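Local coordinates for chitosanase (Bacillus subtilis subsp. subtilis str. 168, PDB 7C6C), which hydrolyses internal beta-1,4 linkages between D-glucosamine residues of partly acetylated chitosan, as a secreted glycosyl hydrolase of family 46, at residues Gly2-Lys8 / Tyr119-Met123; Tyr72-Leu76 / Asn89-Phe93; Asn114-Tyr119 / Tyr141-Ile145. One frame throughout, in Å; residues are numbered along the deposited sequence.

Contact 1 of 3, residues Gly2-Lys8 / Tyr119-Met123; sequences GLNKDQK and YQPAM
G2 and M123 bring the two backbones nearest, with their CA atoms 5.6 Å apart, where the extended N-terminal residues ahead of helix 5-20 run past one side of helix 104-128. The contact centres on Y119, whose ring leaves the helix with CG anti to the backbone N (chi1 180°) and reaches across to the other segment. L3 N donates to Y119 OH at 2.9 Å, and the N-H...O angle of 168° makes this a nearly straight bond, arriving at the edge of the ring near its plane. In the conformer modelled here, one of two, K8 covers one ring face: its extended chain lays CE over the middle of the ring, 3.4 Å from the centroid, and bends only at the last torsion (chi4 -77°), leaving NZ 4.6 Å from the centroid in a cation-pi position. M123 CG of the same helix as Y119 lies over the opposite face, toward the rim, while M123 SD meets G2 CA at 3.6 Å. Behind L3, the start of helix 5-20 is closed by a capping box, in which Q7 N donates to N4 OD1 at 2.8 Å and N4 N to Q7 OE1 at 3.0 Å. K8 NZ also forms a salt bridge with E12. With its hydroxyl bonded to a backbone amide and both faces contacted, Y119 is consistent with the N-terminal residues being held against helix 104-128.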
ATOM      1  N   GLY A   2       7.487  -9.670 -12.649  1.00 24.82           N
ATOM      2  CA  GLY A   2       7.264  -8.940 -11.416  1.00 23.36           C
ATOM      3  C   GLY A   2       8.548  -8.678 -10.654  1.00 21.86           C
ATOM      4  O   GLY A   2       9.576  -8.351 -11.240  1.00 24.60           O
ATOM      5  N   LEU A   3       8.484  -8.811  -9.336  1.00 17.84           N
ATOM      6  CA  LEU A   3       9.652  -8.717  -8.475  1.00 15.66           C
ATOM      7  C   LEU A   3      10.079 -10.123  -8.080  1.00 16.40           C
ATOM      8  O   LEU A   3       9.238 -10.963  -7.757  1.00 17.23           O
ATOM      9  CB  LEU A   3       9.316  -7.894  -7.231  1.00 15.68           C
ATOM     10  CG  LEU A   3       8.943  -6.441  -7.522  1.00 14.81           C
ATOM     11  CD1 LEU A   3       8.409  -5.759  -6.269  1.00 15.79           C
ATOM     12  CD2 LEU A   3      10.154  -5.690  -8.075  1.00 15.66           C
ATOM     13  N   ASN A   4      11.385 -10.387  -8.129  1.00 16.24           N
ATOM     14  CA  ASN A   4      11.881 -11.679  -7.671  1.00 16.13           C
ATOM     15  C   ASN A   4      11.784 -11.755  -6.146  1.00 15.45           C
ATOM     16  O   ASN A   4      11.342 -10.818  -5.482  1.00 14.66           O
ATOM     17  CB  ASN A   4      13.265 -11.990  -8.259  1.00 16.85           C
ATOM     18  CG  ASN A   4      14.387 -11.143  -7.660  1.00 16.61           C
ATOM     19  OD1 ASN A   4      14.291 -10.638  -6.543  1.00 15.98           O
ATOM     20  ND2 ASN A   4      15.482 -11.013  -8.406  1.00 17.68           N
ATOM     21  N   LYS A   5      12.195 -12.890  -5.576  1.00 16.22           N
ATOM     22  CA  LYS A   5      12.004 -13.107  -4.144  1.00 16.70           C
ATOM     23  C   LYS A   5      12.652 -12.005  -3.312  1.00 14.51           C
ATOM     24  O   LYS A   5      12.011 -11.420  -2.432  1.00 14.08           O
ATOM     25  CB  LYS A   5      12.551 -14.476  -3.748  1.00 18.53           C
ATOM     26  CG  LYS A   5      12.358 -14.830  -2.287  1.00 21.26           C
ATOM     27  CD  LYS A   5      12.704 -16.295  -2.070  1.00 24.30           C
ATOM     28  CE  LYS A   5      12.358 -16.762  -0.668  1.00 27.51           C
ATOM     29  NZ  LYS A   5      13.308 -16.242   0.350  1.00 29.52           N
ATOM     30  N   ASP A   6      13.929 -11.712  -3.569  1.00 14.19           N
ATOM     31  CA  ASP A   6      14.617 -10.688  -2.788  1.00 13.86           C
ATOM     32  C   ASP A   6      14.046  -9.303  -3.056  1.00 11.98           C
ATOM     33  O   ASP A   6      13.848  -8.518  -2.121  1.00 12.45           O
ATOM     34  CB  ASP A   6      16.117 -10.682  -3.094  1.00 16.19           C
ATOM     35  CG  ASP A   6      16.842 -11.874  -2.525  1.00 20.07           C
ATOM     36  OD1 ASP A   6      16.364 -12.452  -1.532  1.00 21.72           O
ATOM     37  OD2 ASP A   6      17.918 -12.207  -3.062  1.00 21.79           O
ATOM     38  N   GLN A   7      13.806  -8.972  -4.326  1.00 12.08           N
ATOM     39  CA  GLN A   7      13.292  -7.644  -4.651  1.00 11.67           C
ATOM     40  C   GLN A   7      11.923  -7.414  -4.032  1.00 10.84           C
ATOM     41  O   GLN A   7      11.634  -6.313  -3.545  1.00 10.81           O
ATOM     42  CB  GLN A   7      13.202  -7.460  -6.162  1.00 12.74           C
ATOM     43  CG  GLN A   7      14.537  -7.488  -6.869  1.00 13.14           C
ATOM     44  CD  GLN A   7      14.406  -7.745  -8.356  1.00 13.63           C
ATOM     45  OE1 GLN A   7      13.411  -8.311  -8.828  1.00 14.47           O
ATOM     46  NE2 GLN A   7      15.423  -7.345  -9.100  1.00 13.70           N
ATOM     47  N   LYS A   8      11.060  -8.436  -4.066  1.00 11.59           N
ATOM     48  CA  LYS A   8       9.724  -8.297  -3.499  0.50 11.31           C
ATOM     49  C   LYS A   8       9.792  -8.083  -1.993  1.00 10.92           C
ATOM     50  O   LYS A   8       9.068  -7.245  -1.441  1.00 10.85           O
ATOM     51  CB  LYS A   8       8.880  -9.530  -3.833  0.50 11.90           C
ATOM     52  CG  LYS A   8       7.392  -9.374  -3.542  0.50 11.60           C
ATOM     53  CD  LYS A   8       6.600 -10.546  -4.116  0.50 12.35           C
ATOM     54  CE  LYS A   8       5.107 -10.436  -3.826  0.50 12.10           C
ATOM     55  NZ  LYS A   8       4.757 -10.798  -2.427  0.50 11.85           N
ATOM     56  N   TYR A 119      -0.528  -6.496  -5.033  1.00 11.20           N
ATOM     57  CA  TYR A 119       0.681  -6.896  -5.746  1.00 11.63           C
ATOM     58  C   TYR A 119       0.399  -7.219  -7.208  1.00 12.30           C
ATOM     59  O   TYR A 119       1.062  -6.683  -8.102  1.00 12.86           O
ATOM     60  CB  TYR A 119       1.372  -8.069  -5.066  1.00 12.02           C
ATOM     61  CG  TYR A 119       2.623  -8.487  -5.802  1.00 12.34           C
ATOM     62  CD1 TYR A 119       3.721  -7.635  -5.886  1.00 12.47           C
ATOM     63  CD2 TYR A 119       2.702  -9.718  -6.440  1.00 13.08           C
ATOM     64  CE1 TYR A 119       4.864  -8.006  -6.573  1.00 13.13           C
ATOM     65  CE2 TYR A 119       3.847 -10.099  -7.129  1.00 13.69           C
ATOM     66  CZ  TYR A 119       4.925  -9.238  -7.186  1.00 14.10           C
ATOM     67  OH  TYR A 119       6.068  -9.594  -7.860  1.00 16.60           O
ATOM     68  N   GLN A 120      -0.557  -8.115  -7.476  1.00 13.59           N
ATOM     69  CA  GLN A 120      -0.820  -8.474  -8.870  1.00 15.02           C
ATOM     70  C   GLN A 120      -1.299  -7.287  -9.692  1.00 15.20           C
ATOM     71  O   GLN A 120      -0.787  -7.093 -10.808  1.00 15.43           O
ATOM     72  CB  GLN A 120      -1.741  -9.695  -8.978  1.00 16.62           C
ATOM     73  CG  GLN A 120      -1.194 -10.961  -8.338  1.00 19.14           C
ATOM     74  CD  GLN A 120       0.099 -11.441  -8.960  1.00 22.29           C
ATOM     75  OE1 GLN A 120       0.386 -11.166 -10.124  1.00 23.97           O
ATOM     76  NE2 GLN A 120       0.885 -12.175  -8.183  1.00 22.90           N
ATOM     77  N   PRO A 121      -2.235  -6.457  -9.224  1.00 14.77           N
ATOM     78  CA  PRO A 121      -2.579  -5.264 -10.012  1.00 15.19           C
ATOM     79  C   PRO A 121      -1.407  -4.322 -10.229  1.00 14.36           C
ATOM     80  O   PRO A 121      -1.276  -3.743 -11.314  1.00 15.66           O
ATOM     81  CB  PRO A 121      -3.718  -4.632  -9.201  1.00 15.83           C
ATOM     82  CG  PRO A 121      -4.358  -5.805  -8.523  1.00 16.08           C
ATOM     83  CD  PRO A 121      -3.202  -6.677  -8.130  1.00 15.03           C
ATOM     84  N   ALA A 122      -0.528  -4.164  -9.235  1.00 13.50           N
ATOM     85  CA  ALA A 122       0.647  -3.322  -9.433  1.00 13.25           C
ATOM     86  C   ALA A 122       1.549  -3.880 -10.524  1.00 13.46           C
ATOM     87  O   ALA A 122       2.073  -3.123 -11.350  1.00 14.60           O
ATOM     88  CB  ALA A 122       1.425  -3.171  -8.127  1.00 13.49           C
ATOM     89  N   MET A 123       1.762  -5.200 -10.533  1.00 13.56           N
ATOM     90  CA  MET A 123       2.625  -5.788 -11.556  1.00 14.08           C
ATOM     91  C   MET A 123       1.973  -5.742 -12.933  1.00 15.83           C
ATOM     92  O   MET A 123       2.673  -5.576 -13.941  1.00 16.73           O
ATOM     93  CB  MET A 123       3.022  -7.222 -11.185  1.00 14.29           C
ATOM     94  CG  MET A 123       3.843  -7.356  -9.902  1.00 14.45           C
ATOM     95  SD  MET A 123       5.325  -6.316  -9.821  1.00 14.94           S
ATOM     96  CE  MET A 123       4.744  -4.944  -8.822  1.00 15.97           C
TER

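Contact 2 of 3, residues Tyr72-Leu76 / Asn89-Phe93; sequences YLPEL and NLKGF
Y72 fills the tight half of this contact, its ring lying against F93 and its hydroxyl donating to K91 O over 2.8 Å. The acceptor carbonyl is met from 21° out of its plane, although K91 O itself lies in the plane of the tyrosine ring, at its edge. F93 turns an edge to the Y72 face in a T-shaped pair, with centroids 5.5 Å apart and planes at 73°, and its CB sits 3.9 Å from the Y72 centroid. With CG anti to the backbone N, the F93 ring is carried over so that its CD1 edge faces Y72. L90 CD2 comes within 3.9 Å of Y72 CD1 and also reaches E75 CG and L76 CD2, so one methyl touches three residues of 72-76. L76 CD1 lies near F93 CE1, and L76 also touches V57 of helix 52-63. The solvent side is looser: the E75 carboxylate lies beside N89, its plane 78° from the amide plane, and a water links the carboxylate to the backbone N of N89, donating to E75 OE2 at 2.8 Å and accepting from N89 N at 2.9 Å. E75 OE1 has a salt bridge to R78. Together these contacts join the start of helix 73-82 to the end of the loop that leads into helix 93-99. A direct phenol-carbonyl bond joins the tight part, whereas the polar E75-N89 link runs through water and would probably tolerate more movement.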
ATOM      1  N   TYR A  72     -18.053 -10.031  13.147  1.00  8.90           N
ATOM      2  CA  TYR A  72     -17.942  -8.679  12.627  1.00  8.91           C
ATOM      3  C   TYR A  72     -18.316  -8.577  11.159  1.00  8.49           C
ATOM      4  O   TYR A  72     -18.408  -7.463  10.641  1.00  8.64           O
ATOM      5  CB  TYR A  72     -16.527  -8.131  12.838  1.00  9.26           C
ATOM      6  CG  TYR A  72     -16.163  -8.045  14.296  1.00  9.13           C
ATOM      7  CD1 TYR A  72     -16.683  -7.039  15.102  1.00  9.88           C
ATOM      8  CD2 TYR A  72     -15.323  -8.979  14.877  1.00 10.23           C
ATOM      9  CE1 TYR A  72     -16.363  -6.958  16.445  1.00 10.47           C
ATOM     10  CE2 TYR A  72     -15.000  -8.915  16.216  1.00 10.69           C
ATOM     11  CZ  TYR A  72     -15.519  -7.905  16.996  1.00 10.32           C
ATOM     12  OH  TYR A  72     -15.192  -7.851  18.327  1.00 10.95           O
ATOM     13  N   LEU A  73     -18.519  -9.700  10.467  1.00  8.74           N
ATOM     14  CA  LEU A  73     -18.825  -9.636   9.037  1.00  8.67           C
ATOM     15  C   LEU A  73     -20.037  -8.776   8.709  1.00  8.70           C
ATOM     16  O   LEU A  73     -19.961  -7.995   7.746  1.00  8.91           O
ATOM     17  CB  LEU A  73     -18.943 -11.041   8.436  1.00  9.28           C
ATOM     18  CG  LEU A  73     -17.613 -11.748   8.182  1.00  9.48           C
ATOM     19  CD1 LEU A  73     -17.832 -13.212   7.858  1.00 10.27           C
ATOM     20  CD2 LEU A  73     -16.849 -11.061   7.058  1.00 10.29           C
ATOM     21  N   PRO A  74     -21.171  -8.866   9.415  1.00  8.94           N
ATOM     22  CA  PRO A  74     -22.312  -8.018   9.019  1.00  9.29           C
ATOM     23  C   PRO A  74     -21.991  -6.535   9.072  1.00  8.94           C
ATOM     24  O   PRO A  74     -22.342  -5.789   8.148  1.00  9.72           O
ATOM     25  CB  PRO A  74     -23.421  -8.436   9.995  1.00 10.99           C
ATOM     26  CG  PRO A  74     -23.078  -9.864  10.348  1.00 11.26           C
ATOM     27  CD  PRO A  74     -21.566  -9.874  10.419  1.00 10.49           C
ATOM     28  N   GLU A  75     -21.303  -6.083  10.126  1.00  9.39           N
ATOM     29  CA  GLU A  75     -20.944  -4.673  10.201  1.00  8.63           C
ATOM     30  C   GLU A  75     -19.878  -4.317   9.168  1.00  8.05           C
ATOM     31  O   GLU A  75     -19.972  -3.274   8.511  1.00  8.08           O
ATOM     32  CB  GLU A  75     -20.485  -4.307  11.610  1.00  9.55           C
ATOM     33  CG  GLU A  75     -20.058  -2.851  11.770  1.00  9.80           C
ATOM     34  CD  GLU A  75     -21.194  -1.843  11.615  1.00 11.71           C
ATOM     35  OE1 GLU A  75     -22.383  -2.228  11.564  1.00 14.32           O
ATOM     36  OE2 GLU A  75     -20.891  -0.637  11.570  1.00 11.66           O
ATOM     37  N   LEU A  76     -18.853  -5.160   9.002  1.00  8.29           N
ATOM     38  CA  LEU A  76     -17.850  -4.881   7.980  1.00  7.94           C
ATOM     39  C   LEU A  76     -18.493  -4.783   6.603  1.00  7.51           C
ATOM     40  O   LEU A  76     -18.099  -3.950   5.778  1.00  7.98           O
ATOM     41  CB  LEU A  76     -16.769  -5.957   7.983  1.00  8.54           C
ATOM     42  CG  LEU A  76     -15.891  -5.989   9.232  1.00  8.73           C
ATOM     43  CD1 LEU A  76     -15.091  -7.283   9.254  1.00 10.13           C
ATOM     44  CD2 LEU A  76     -14.952  -4.764   9.294  1.00  9.93           C
ATOM     45  N   ASN A  89     -19.519   0.562  15.859  1.00 10.64           N
ATOM     46  CA  ASN A  89     -20.158  -0.745  15.941  1.00 11.44           C
ATOM     47  C   ASN A  89     -19.163  -1.876  15.719  1.00 10.12           C
ATOM     48  O   ASN A  89     -19.539  -2.951  15.246  1.00 11.60           O
ATOM     49  CB  ASN A  89     -21.311  -0.881  14.946  1.00 14.15           C
ATOM     50  CG  ASN A  89     -22.472   0.019  15.259  1.00 19.43           C
ATOM     51  OD1 ASN A  89     -22.942   0.078  16.392  1.00 19.55           O
ATOM     52  ND2 ASN A  89     -22.972   0.703  14.239  1.00 23.48           N
ATOM     53  N   LEU A  90     -17.895  -1.648  16.052  1.00 10.59           N
ATOM     54  CA  LEU A  90     -16.834  -2.636  15.922  1.00 10.42           C
ATOM     55  C   LEU A  90     -16.140  -2.887  17.259  1.00 10.65           C
ATOM     56  O   LEU A  90     -14.934  -3.122  17.314  1.00 10.81           O
ATOM     57  CB  LEU A  90     -15.827  -2.235  14.847  1.00 10.04           C
ATOM     58  CG  LEU A  90     -16.309  -2.319  13.396  1.00  9.69           C
ATOM     59  CD1 LEU A  90     -15.251  -1.746  12.469  1.00  9.87           C
ATOM     60  CD2 LEU A  90     -16.683  -3.744  12.993  1.00 10.29           C
ATOM     61  N   LYS A  91     -16.893  -2.871  18.355  1.00 12.62           N
ATOM     62  CA  LYS A  91     -16.291  -3.084  19.662  1.00 13.42           C
ATOM     63  C   LYS A  91     -15.587  -4.433  19.718  1.00 12.15           C
ATOM     64  O   LYS A  91     -16.163  -5.466  19.366  1.00 12.81           O
ATOM     65  CB  LYS A  91     -17.357  -3.016  20.755  1.00 17.08           C
ATOM     66  CG  LYS A  91     -16.797  -3.187  22.166  1.00 20.73           C
ATOM     67  CD  LYS A  91     -17.869  -2.986  23.228  1.00 24.25           C
ATOM     68  CE  LYS A  91     -18.981  -4.005  23.096  1.00 27.09           C
ATOM     69  NZ  LYS A  91     -18.449  -5.392  22.954  1.00 29.44           N
ATOM     70  N   GLY A  92     -14.332  -4.421  20.159  1.00 11.51           N
ATOM     71  CA  GLY A  92     -13.537  -5.625  20.252  1.00 11.53           C
ATOM     72  C   GLY A  92     -12.803  -6.007  18.984  1.00 10.64           C
ATOM     73  O   GLY A  92     -11.916  -6.866  19.037  1.00 10.66           O
ATOM     74  N   PHE A  93     -13.136  -5.390  17.849  1.00  9.53           N
ATOM     75  CA  PHE A  93     -12.532  -5.785  16.579  1.00  9.48           C
ATOM     76  C   PHE A  93     -11.027  -5.521  16.563  1.00  9.25           C
ATOM     77  O   PHE A  93     -10.241  -6.374  16.140  1.00  9.72           O
ATOM     78  CB  PHE A  93     -13.241  -5.041  15.448  1.00  9.28           C
ATOM     79  CG  PHE A  93     -12.598  -5.192  14.101  1.00  9.18           C
ATOM     80  CD1 PHE A  93     -12.838  -6.312  13.316  1.00 10.56           C
ATOM     81  CD2 PHE A  93     -11.793  -4.182  13.590  1.00 10.23           C
ATOM     82  CE1 PHE A  93     -12.258  -6.422  12.055  1.00 11.65           C
ATOM     83  CE2 PHE A  93     -11.214  -4.292  12.346  1.00 12.58           C
ATOM     84  CZ  PHE A  93     -11.447  -5.407  11.581  1.00 12.49           C
TER
HETATM   85  O   HOH W   1     -18.812   0.547  13.008  1.00 10.35           O

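Contact 3 of 3, residues Asn114-Tyr119 / Tyr141-Ile145; sequences NDHLYY and YDTVI
N114 and Y141 meet where two helices of the mainly helical, lysozyme-clan fold, 104-128 and 134-147, cross almost perpendicularly: the short segments make an angle of 101°, with axes 9.3 Å apart at closest approach. With CG opposite the backbone N (chi1 177°), N114 sends its amide toward Y141, and ND2 donates to Y141 OH at 2.9 Å, the hydroxyl lying in the amide plane and ND2 at the edge of the tyrosine ring. E12 of helix 5-20 is a second hydrogen-bond partner of that hydroxyl. N114 O accepts from Y118 N, as in an alpha turn, and also from Y119 N, five residues on, the mark of the pi-type turn at 115-119. Y118 then places CB against V144 CG1 and I145 CG1, at 3.8 Å from each. The I145 side chain also lies about 4 Å from that of E19, the predicted proton donor. Last comes Y119, which turns a ring edge to the face of Y141, with planes at 60° and centroids 5.0 Å apart. Its CD1 stands over the centre of the Y141 ring, 3.6 Å from Y141 CE2.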
ATOM      1  N   ASN A 114      -3.727  -9.231  -0.078  1.00 10.45           N
ATOM      2  CA  ASN A 114      -2.696  -8.326  -0.574  1.00 10.64           C
ATOM      3  C   ASN A 114      -2.259  -8.706  -1.979  1.00 10.45           C
ATOM      4  O   ASN A 114      -2.062  -7.836  -2.836  1.00 10.62           O
ATOM      5  CB  ASN A 114      -1.492  -8.336   0.359  1.00 11.04           C
ATOM      6  CG  ASN A 114      -0.376  -7.465  -0.158  1.00 11.06           C
ATOM      7  OD1 ASN A 114      -0.492  -6.240  -0.152  1.00 12.10           O
ATOM      8  ND2 ASN A 114       0.702  -8.083  -0.641  1.00 11.82           N
ATOM      9  N   ASP A 115      -2.093 -10.004  -2.232  1.00 10.99           N
ATOM     10  CA  ASP A 115      -1.650 -10.436  -3.551  1.00 11.82           C
ATOM     11  C   ASP A 115      -2.690 -10.088  -4.607  1.00 12.16           C
ATOM     12  O   ASP A 115      -2.358  -9.586  -5.690  1.00 13.16           O
ATOM     13  CB  ASP A 115      -1.378 -11.940  -3.521  1.00 14.11           C
ATOM     14  CG  ASP A 115      -0.814 -12.451  -4.820  1.00 16.39           C
ATOM     15  OD1 ASP A 115       0.295 -12.019  -5.192  1.00 16.46           O
ATOM     16  OD2 ASP A 115      -1.478 -13.286  -5.466  1.00 19.74           O
ATOM     17  N   HIS A 116      -3.961 -10.332  -4.295  1.00 11.89           N
ATOM     18  CA  HIS A 116      -5.026 -10.159  -5.272  1.00 12.89           C
ATOM     19  C   HIS A 116      -5.358  -8.689  -5.500  1.00 12.37           C
ATOM     20  O   HIS A 116      -5.631  -8.287  -6.637  1.00 13.65           O
ATOM     21  CB  HIS A 116      -6.264 -10.913  -4.788  1.00 15.47           C
ATOM     22  CG  HIS A 116      -7.431 -10.824  -5.719  1.00 19.34           C
ATOM     23  ND1 HIS A 116      -7.411 -11.349  -6.994  1.00 22.04           N
ATOM     24  CD2 HIS A 116      -8.657 -10.271  -5.559  1.00 20.93           C
ATOM     25  CE1 HIS A 116      -8.576 -11.128  -7.576  1.00 22.24           C
ATOM     26  NE2 HIS A 116      -9.348 -10.470  -6.729  1.00 22.62           N
ATOM     27  N   LEU A 117      -5.350  -7.878  -4.442  1.00 11.58           N
ATOM     28  CA  LEU A 117      -5.773  -6.487  -4.562  1.00 12.07           C
ATOM     29  C   LEU A 117      -4.636  -5.533  -4.886  1.00 11.70           C
ATOM     30  O   LEU A 117      -4.875  -4.488  -5.498  1.00 13.07           O
ATOM     31  CB  LEU A 117      -6.423  -6.006  -3.261  1.00 12.20           C
ATOM     32  CG  LEU A 117      -7.741  -6.661  -2.842  1.00 13.77           C
ATOM     33  CD1 LEU A 117      -8.351  -5.881  -1.691  1.00 14.14           C
ATOM     34  CD2 LEU A 117      -8.720  -6.752  -4.001  1.00 16.40           C
ATOM     35  N   TYR A 118      -3.408  -5.841  -4.477  1.00 11.20           N
ATOM     36  CA  TYR A 118      -2.322  -4.870  -4.567  0.50 11.10           C
ATOM     37  C   TYR A 118      -1.146  -5.371  -5.396  1.00 11.40           C
ATOM     38  O   TYR A 118      -0.792  -4.732  -6.389  1.00 12.10           O
ATOM     39  CB  TYR A 118      -1.885  -4.384  -3.171  0.50 10.65           C
ATOM     40  CG  TYR A 118      -3.036  -4.087  -2.225  0.50  9.71           C
ATOM     41  CD1 TYR A 118      -4.040  -3.183  -2.567  0.50 10.64           C
ATOM     42  CD2 TYR A 118      -3.125  -4.721  -0.994  0.50  9.18           C
ATOM     43  CE1 TYR A 118      -5.102  -2.924  -1.700  0.50 10.35           C
ATOM     44  CE2 TYR A 118      -4.178  -4.470  -0.132  0.50 10.09           C
ATOM     45  CZ  TYR A 118      -5.159  -3.573  -0.483  0.50 10.49           C
ATOM     46  OH  TYR A 118      -6.188  -3.336   0.397  0.50 10.94           O
ATOM     47  N   TYR A 119      -0.528  -6.496  -5.033  1.00 11.20           N
ATOM     48  CA  TYR A 119       0.681  -6.896  -5.746  1.00 11.63           C
ATOM     49  C   TYR A 119       0.399  -7.219  -7.208  1.00 12.30           C
ATOM     50  O   TYR A 119       1.062  -6.683  -8.102  1.00 12.86           O
ATOM     51  CB  TYR A 119       1.372  -8.069  -5.066  1.00 12.02           C
ATOM     52  CG  TYR A 119       2.623  -8.487  -5.802  1.00 12.34           C
ATOM     53  CD1 TYR A 119       3.721  -7.635  -5.886  1.00 12.47           C
ATOM     54  CD2 TYR A 119       2.702  -9.718  -6.440  1.00 13.08           C
ATOM     55  CE1 TYR A 119       4.864  -8.006  -6.573  1.00 13.13           C
ATOM     56  CE2 TYR A 119       3.847 -10.099  -7.129  1.00 13.69           C
ATOM     57  CZ  TYR A 119       4.925  -9.238  -7.186  1.00 14.10           C
ATOM     58  OH  TYR A 119       6.068  -9.594  -7.860  1.00 16.60           O
ATOM     59  N   TYR A 141       4.054  -0.857  -6.528  1.00 10.74           N
ATOM     60  CA  TYR A 141       3.492  -1.687  -5.467  1.00 10.70           C
ATOM     61  C   TYR A 141       3.160  -0.843  -4.238  1.00 10.72           C
ATOM     62  O   TYR A 141       2.051  -0.921  -3.693  1.00 11.07           O
ATOM     63  CB  TYR A 141       4.526  -2.770  -5.150  1.00 10.81           C
ATOM     64  CG  TYR A 141       4.151  -3.916  -4.234  1.00 10.19           C
ATOM     65  CD1 TYR A 141       2.844  -4.146  -3.813  1.00 10.43           C
ATOM     66  CD2 TYR A 141       5.139  -4.791  -3.795  1.00 10.40           C
ATOM     67  CE1 TYR A 141       2.541  -5.215  -2.979  1.00 10.37           C
ATOM     68  CE2 TYR A 141       4.852  -5.850  -2.971  1.00 10.50           C
ATOM     69  CZ  TYR A 141       3.552  -6.058  -2.563  1.00 10.15           C
ATOM     70  OH  TYR A 141       3.253  -7.124  -1.746  1.00 10.79           O
ATOM     71  N   ASP A 142       4.106  -0.010  -3.797  1.00 10.25           N
ATOM     72  CA  ASP A 142       3.840   0.858  -2.655  1.00 10.03           C
ATOM     73  C   ASP A 142       2.703   1.826  -2.958  1.00 10.29           C
ATOM     74  O   ASP A 142       1.868   2.112  -2.089  1.00 10.92           O
ATOM     75  CB  ASP A 142       5.094   1.641  -2.279  1.00 10.16           C
ATOM     76  CG  ASP A 142       4.888   2.463  -1.033  1.00 10.24           C
ATOM     77  OD1 ASP A 142       4.747   1.854   0.045  1.00 10.25           O
ATOM     78  OD2 ASP A 142       4.834   3.708  -1.134  1.00 10.73           O
ATOM     79  N   THR A 143       2.655   2.338  -4.191  1.00 10.18           N
ATOM     80  CA  THR A 143       1.640   3.321  -4.551  1.00 11.07           C
ATOM     81  C   THR A 143       0.241   2.729  -4.462  1.00 11.30           C
ATOM     82  O   THR A 143      -0.671   3.354  -3.913  1.00 11.45           O
ATOM     83  CB  THR A 143       1.903   3.866  -5.958  1.00 11.62           C
ATOM     84  OG1 THR A 143       3.182   4.507  -5.989  1.00 12.10           O
ATOM     85  CG2 THR A 143       0.841   4.889  -6.352  1.00 12.28           C
ATOM     86  N   VAL A 144       0.044   1.523  -4.998  1.00 11.52           N
ATOM     87  CA  VAL A 144      -1.308   0.971  -4.975  1.00 11.97           C
ATOM     88  C   VAL A 144      -1.750   0.674  -3.548  1.00 11.68           C
ATOM     89  O   VAL A 144      -2.934   0.805  -3.219  1.00 12.17           O
ATOM     90  CB  VAL A 144      -1.457  -0.230  -5.934  1.00 12.74           C
ATOM     91  CG1 VAL A 144      -0.789  -1.475  -5.379  1.00 13.42           C
ATOM     92  CG2 VAL A 144      -2.930  -0.509  -6.220  1.00 14.07           C
ATOM     93  N   ILE A 145      -0.815   0.306  -2.673  1.00 11.34           N
ATOM     94  CA  ILE A 145      -1.172   0.036  -1.286  1.00 11.62           C
ATOM     95  C   ILE A 145      -1.701   1.292  -0.613  1.00 11.79           C
ATOM     96  O   ILE A 145      -2.690   1.242   0.129  1.00 13.75           O
ATOM     97  CB  ILE A 145       0.014  -0.592  -0.531  1.00 12.12           C
ATOM     98  CG1 ILE A 145       0.198  -2.049  -0.966  1.00 13.03           C
ATOM     99  CG2 ILE A 145      -0.195  -0.492   0.974  1.00 12.79           C
ATOM    100  CD1 ILE A 145       1.479  -2.662  -0.510  1.00 13.62           C
TER

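Contacts 1 and 3 form one continuous region: their centres are 9 Å apart, and both use helix 104-128. Their segments alternate along the chain. Y119, shared by both, joins the N-terminal residues at 2-8 to the crossing of helices 104-128 and 134-147. Contact 2 lies across the chain's centre from contact 1, its centre 32 Å from that of contact 1 and 24 Å from that of contact 3, on helix 73-82 and the loop after it. In sequence it falls between the two halves of contact 1 and closes before contact 3 opens. Contacts 1 and 3 thus appear to make one buried packing region that reaches predicted proton donor E19 at contact 3, while contact 2 is a separate local closure.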